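Local coordinates for surface glycan binding protein B (Bacteroides ovatus, PDB 6E57) that binds mixed-linkage beta-glucan at the bacterial cell surface, probably capturing cereal glucan chains for uptake and use by this gut symbiont, at residues A61-A66 and W79-Q84. Residues are numbered along the deposited sequence; the frame is centred on the assembly and turned at random.
Sequences ANLSIA and WFIDGQ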
ATOM      1  N   ALA A  61      15.245  22.693  -9.149  1.00 57.27           N
ATOM      2  CA  ALA A  61      16.049  22.327 -10.321  1.00 56.74           C
ATOM      3  C   ALA A  61      15.129  21.977 -11.499  1.00 56.09           C
ATOM      4  O   ALA A  61      13.930  21.767 -11.324  1.00 55.15           O
ATOM      5  CB  ALA A  61      16.966  21.180  -9.982  1.00 56.49           C
ATOM      6  N   ASN A  62      15.718  21.913 -12.696  1.00 56.35           N
ATOM      7  CA  ASN A  62      14.993  21.636 -13.933  1.00 57.12           C
ATOM      8  C   ASN A  62      15.421  20.270 -14.487  1.00 56.25           C
ATOM      9  O   ASN A  62      16.572  19.860 -14.334  1.00 53.90           O
ATOM     10  CB  ASN A  62      15.204  22.745 -14.968  1.00 58.96           C
ATOM     11  CG  ASN A  62      14.302  23.943 -14.749  1.00 59.35           C
ATOM     12  OD1 ASN A  62      13.744  24.121 -13.669  1.00 61.45           O
ATOM     13  ND2 ASN A  62      14.148  24.767 -15.771  1.00 61.34           N
ATOM     14  N   LEU A  63      14.466  19.580 -15.124  1.00 55.53           N
ATOM     15  CA  LEU A  63      14.710  18.320 -15.818  1.00 55.77           C
ATOM     16  C   LEU A  63      15.589  18.600 -17.040  1.00 58.37           C
ATOM     17  O   LEU A  63      15.147  19.261 -17.979  1.00 58.79           O
ATOM     18  CB  LEU A  63      13.375  17.697 -16.234  1.00 55.17           C
ATOM     19  CG  LEU A  63      13.476  16.459 -17.125  1.00 56.07           C
ATOM     20  CD1 LEU A  63      14.297  15.370 -16.449  1.00 55.78           C
ATOM     21  CD2 LEU A  63      12.095  15.938 -17.495  1.00 56.51           C
ATOM     22  N   SER A  64      16.824  18.083 -17.002  1.00 59.67           N
ATOM     23  CA  SER A  64      17.851  18.362 -18.004  1.00 60.59           C
ATOM     24  C   SER A  64      18.400  17.045 -18.560  1.00 59.33           C
ATOM     25  O   SER A  64      19.160  16.352 -17.883  1.00 56.10           O
ATOM     26  CB  SER A  64      18.948  19.214 -17.411  1.00 61.37           C
ATOM     27  OG  SER A  64      20.015  19.391 -18.333  1.00 64.10           O
ATOM     28  N   ILE A  65      17.990  16.711 -19.789  1.00 59.29           N
ATOM     29  CA  ILE A  65      18.475  15.539 -20.521  1.00 60.49           C
ATOM     30  C   ILE A  65      18.885  15.994 -21.927  1.00 62.09           C
ATOM     31  O   ILE A  65      18.107  16.667 -22.606  1.00 60.65           O
ATOM     32  CB  ILE A  65      17.406  14.426 -20.574  1.00 59.70           C
ATOM     33  CG1 ILE A  65      16.845  14.099 -19.187  1.00 57.72           C
ATOM     34  CG2 ILE A  65      17.952  13.183 -21.264  1.00 60.76           C
ATOM     35  CD1 ILE A  65      15.749  13.058 -19.194  1.00 57.60           C
ATOM     36  N   ALA A  66      20.100  15.609 -22.344  1.00 65.12           N
ATOM     37  CA  ALA A  66      20.675  15.965 -23.652  1.00 65.39           C
ATOM     38  C   ALA A  66      20.992  14.691 -24.444  1.00 64.05           C
ATOM     39  O   ALA A  66      21.843  13.903 -24.034  1.00 65.44           O
ATOM     40  CB  ALA A  66      21.914  16.804 -23.454  1.00 65.88           C
ATOM     41  N   TRP A  79       8.887  14.837 -26.803  1.00 57.82           N
ATOM     42  CA  TRP A  79       8.884  14.520 -25.385  1.00 56.87           C
ATOM     43  C   TRP A  79       7.438  14.493 -24.872  1.00 55.93           C
ATOM     44  O   TRP A  79       6.616  15.321 -25.271  1.00 53.40           O
ATOM     45  CB  TRP A  79       9.748  15.524 -24.609  1.00 55.88           C
ATOM     46  CG  TRP A  79      11.124  15.714 -25.169  1.00 56.51           C
ATOM     47  CD1 TRP A  79      11.470  16.460 -26.260  1.00 57.52           C
ATOM     48  CD2 TRP A  79      12.352  15.165 -24.658  1.00 54.39           C
ATOM     49  NE1 TRP A  79      12.821  16.407 -26.465  1.00 58.08           N
ATOM     50  CE2 TRP A  79      13.390  15.621 -25.499  1.00 56.23           C
ATOM     51  CE3 TRP A  79      12.676  14.335 -23.582  1.00 53.05           C
ATOM     52  CZ2 TRP A  79      14.724  15.272 -25.294  1.00 55.67           C
ATOM     53  CZ3 TRP A  79      13.995  13.992 -23.378  1.00 54.61           C
ATOM     54  CH2 TRP A  79      15.003  14.454 -24.225  1.00 55.56           C
ATOM     55  N   PHE A  80       7.149  13.531 -23.986  1.00 55.79           N
ATOM     56  CA  PHE A  80       5.832  13.369 -23.383  1.00 54.26           C
ATOM     57  C   PHE A  80       5.972  13.229 -21.861  1.00 53.60           C
ATOM     58  O   PHE A  80       6.672  12.339 -21.384  1.00 52.94           O
ATOM     59  CB  PHE A  80       5.122  12.145 -23.965  1.00 54.29           C
ATOM     60  CG  PHE A  80       4.826  12.213 -25.442  1.00 55.44           C
ATOM     61  CD1 PHE A  80       5.812  11.936 -26.378  1.00 57.04           C
ATOM     62  CD2 PHE A  80       3.555  12.527 -25.899  1.00 56.04           C
ATOM     63  CE1 PHE A  80       5.535  11.987 -27.736  1.00 57.66           C
ATOM     64  CE2 PHE A  80       3.281  12.577 -27.258  1.00 57.47           C
ATOM     65  CZ  PHE A  80       4.272  12.309 -28.174  1.00 57.10           C
ATOM     66  N   ILE A  81       5.298  14.118 -21.120  1.00 54.15           N
ATOM     67  CA  ILE A  81       5.161  14.030 -19.660  1.00 53.17           C
ATOM     68  C   ILE A  81       3.737  13.546 -19.345  1.00 54.52           C
ATOM     69  O   ILE A  81       2.760  14.219 -19.684  1.00 53.99           O
ATOM     70  CB  ILE A  81       5.473  15.384 -18.984  1.00 51.83           C
ATOM     71  CG1 ILE A  81       6.880  15.895 -19.318  1.00 52.66           C
ATOM     72  CG2 ILE A  81       5.252  15.301 -17.482  1.00 50.11           C
ATOM     73  CD1 ILE A  81       8.001  15.108 -18.676  1.00 52.17           C
ATOM     74  N   ASP A  82       3.642  12.374 -18.702  1.00 56.01           N
ATOM     75  CA  ASP A  82       2.376  11.698 -18.377  1.00 55.00           C
ATOM     76  C   ASP A  82       1.493  11.606 -19.630  1.00 55.77           C
ATOM     77  O   ASP A  82       0.299  11.893 -19.575  1.00 58.66           O
ATOM     78  CB  ASP A  82       1.640  12.401 -17.231  1.00 55.25           C
ATOM     79  CG  ASP A  82       2.309  12.269 -15.872  1.00 55.44           C
ATOM     80  OD1 ASP A  82       3.174  11.380 -15.717  1.00 54.88           O
ATOM     81  OD2 ASP A  82       1.952  13.058 -14.974  1.00 57.86           O
ATOM     82  N   GLY A  83       2.096  11.221 -20.761  1.00 56.22           N
ATOM     83  CA  GLY A  83       1.357  10.971 -21.999  1.00 57.51           C
ATOM     84  C   GLY A  83       1.083  12.226 -22.821  1.00 58.24           C
ATOM     85  O   GLY A  83       0.744  12.114 -23.993  1.00 58.91           O
ATOM     86  N   GLN A  84       1.221  13.413 -22.215  1.00 59.14           N
ATOM     87  CA  GLN A  84       0.943  14.701 -22.870  1.00 59.22           C
ATOM     88  C   GLN A  84       2.226  15.225 -23.529  1.00 58.93           C
ATOM     89  O   GLN A  84       3.268  15.314 -22.882  1.00 55.46           O
ATOM     90  CB  GLN A  84       0.402  15.703 -21.845  1.00 58.78           C
ATOM     91  CG  GLN A  84       0.253  17.128 -22.370  1.00 60.83           C
ATOM     92  CD  GLN A  84      -0.740  17.249 -23.502  1.00 64.42           C
ATOM     93  OE1 GLN A  84      -1.699  16.487 -23.597  1.00 69.48           O
ATOM     94  NE2 GLN A  84      -0.520  18.223 -24.371  1.00 65.25           N
TER
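Leu63 and Ile65 face Ile81 and Trp79 across the interior of the N-terminal beta-sandwich domain, whose build is consistent with an immunoglobulin-like fold. Strand 63-70 is the middle strand of a three-stranded sheet, while strand 75-81 belongs to a five-stranded one. The two backbones run in opposite senses: CA of Leu63 lies 11.2 Å from CA of Ile81, and CA of Ile65 10.8 Å from CA of Trp79, spacings that belong to face-to-face sheet packing.

The contact is apolar and light, burying 124 Å² in all. At one end two methyls meet tip to tip, CD2 of Leu63 standing 4.3 Å from CD1 of Ile81. At the other, Trp79 crosses to the opposite sheet: its CG lies anti to the carbonyl carbon (chi1 -51°), and the far end of the six-membered ring arrives beside Ile65. The indole NE1 is hydrogen-bonded to Asp93 O, which limits how the ring can turn. Leu107 and Ile96 also pack on Ile65, so this pairing is part of a wider core.

No hydrogen bond links the two segments; the polar interactions are made within one segment or with residues beyond both. A type I' turn from Ile81 to Gln84 leads into strand 84-86, making a two-residue hairpin closed by Ile81 N to Gln84 O at 2.9 Å and Gln84 N to Ile81 O at 3.1 Å. In that turn Asp82 forms a salt bridge with Arg199, on a strand of a different sheet.

Back in the core, Trp79 CH2 sits 4.4 Å from Ile65 CG2 and 4.1 Å from Ile65 O.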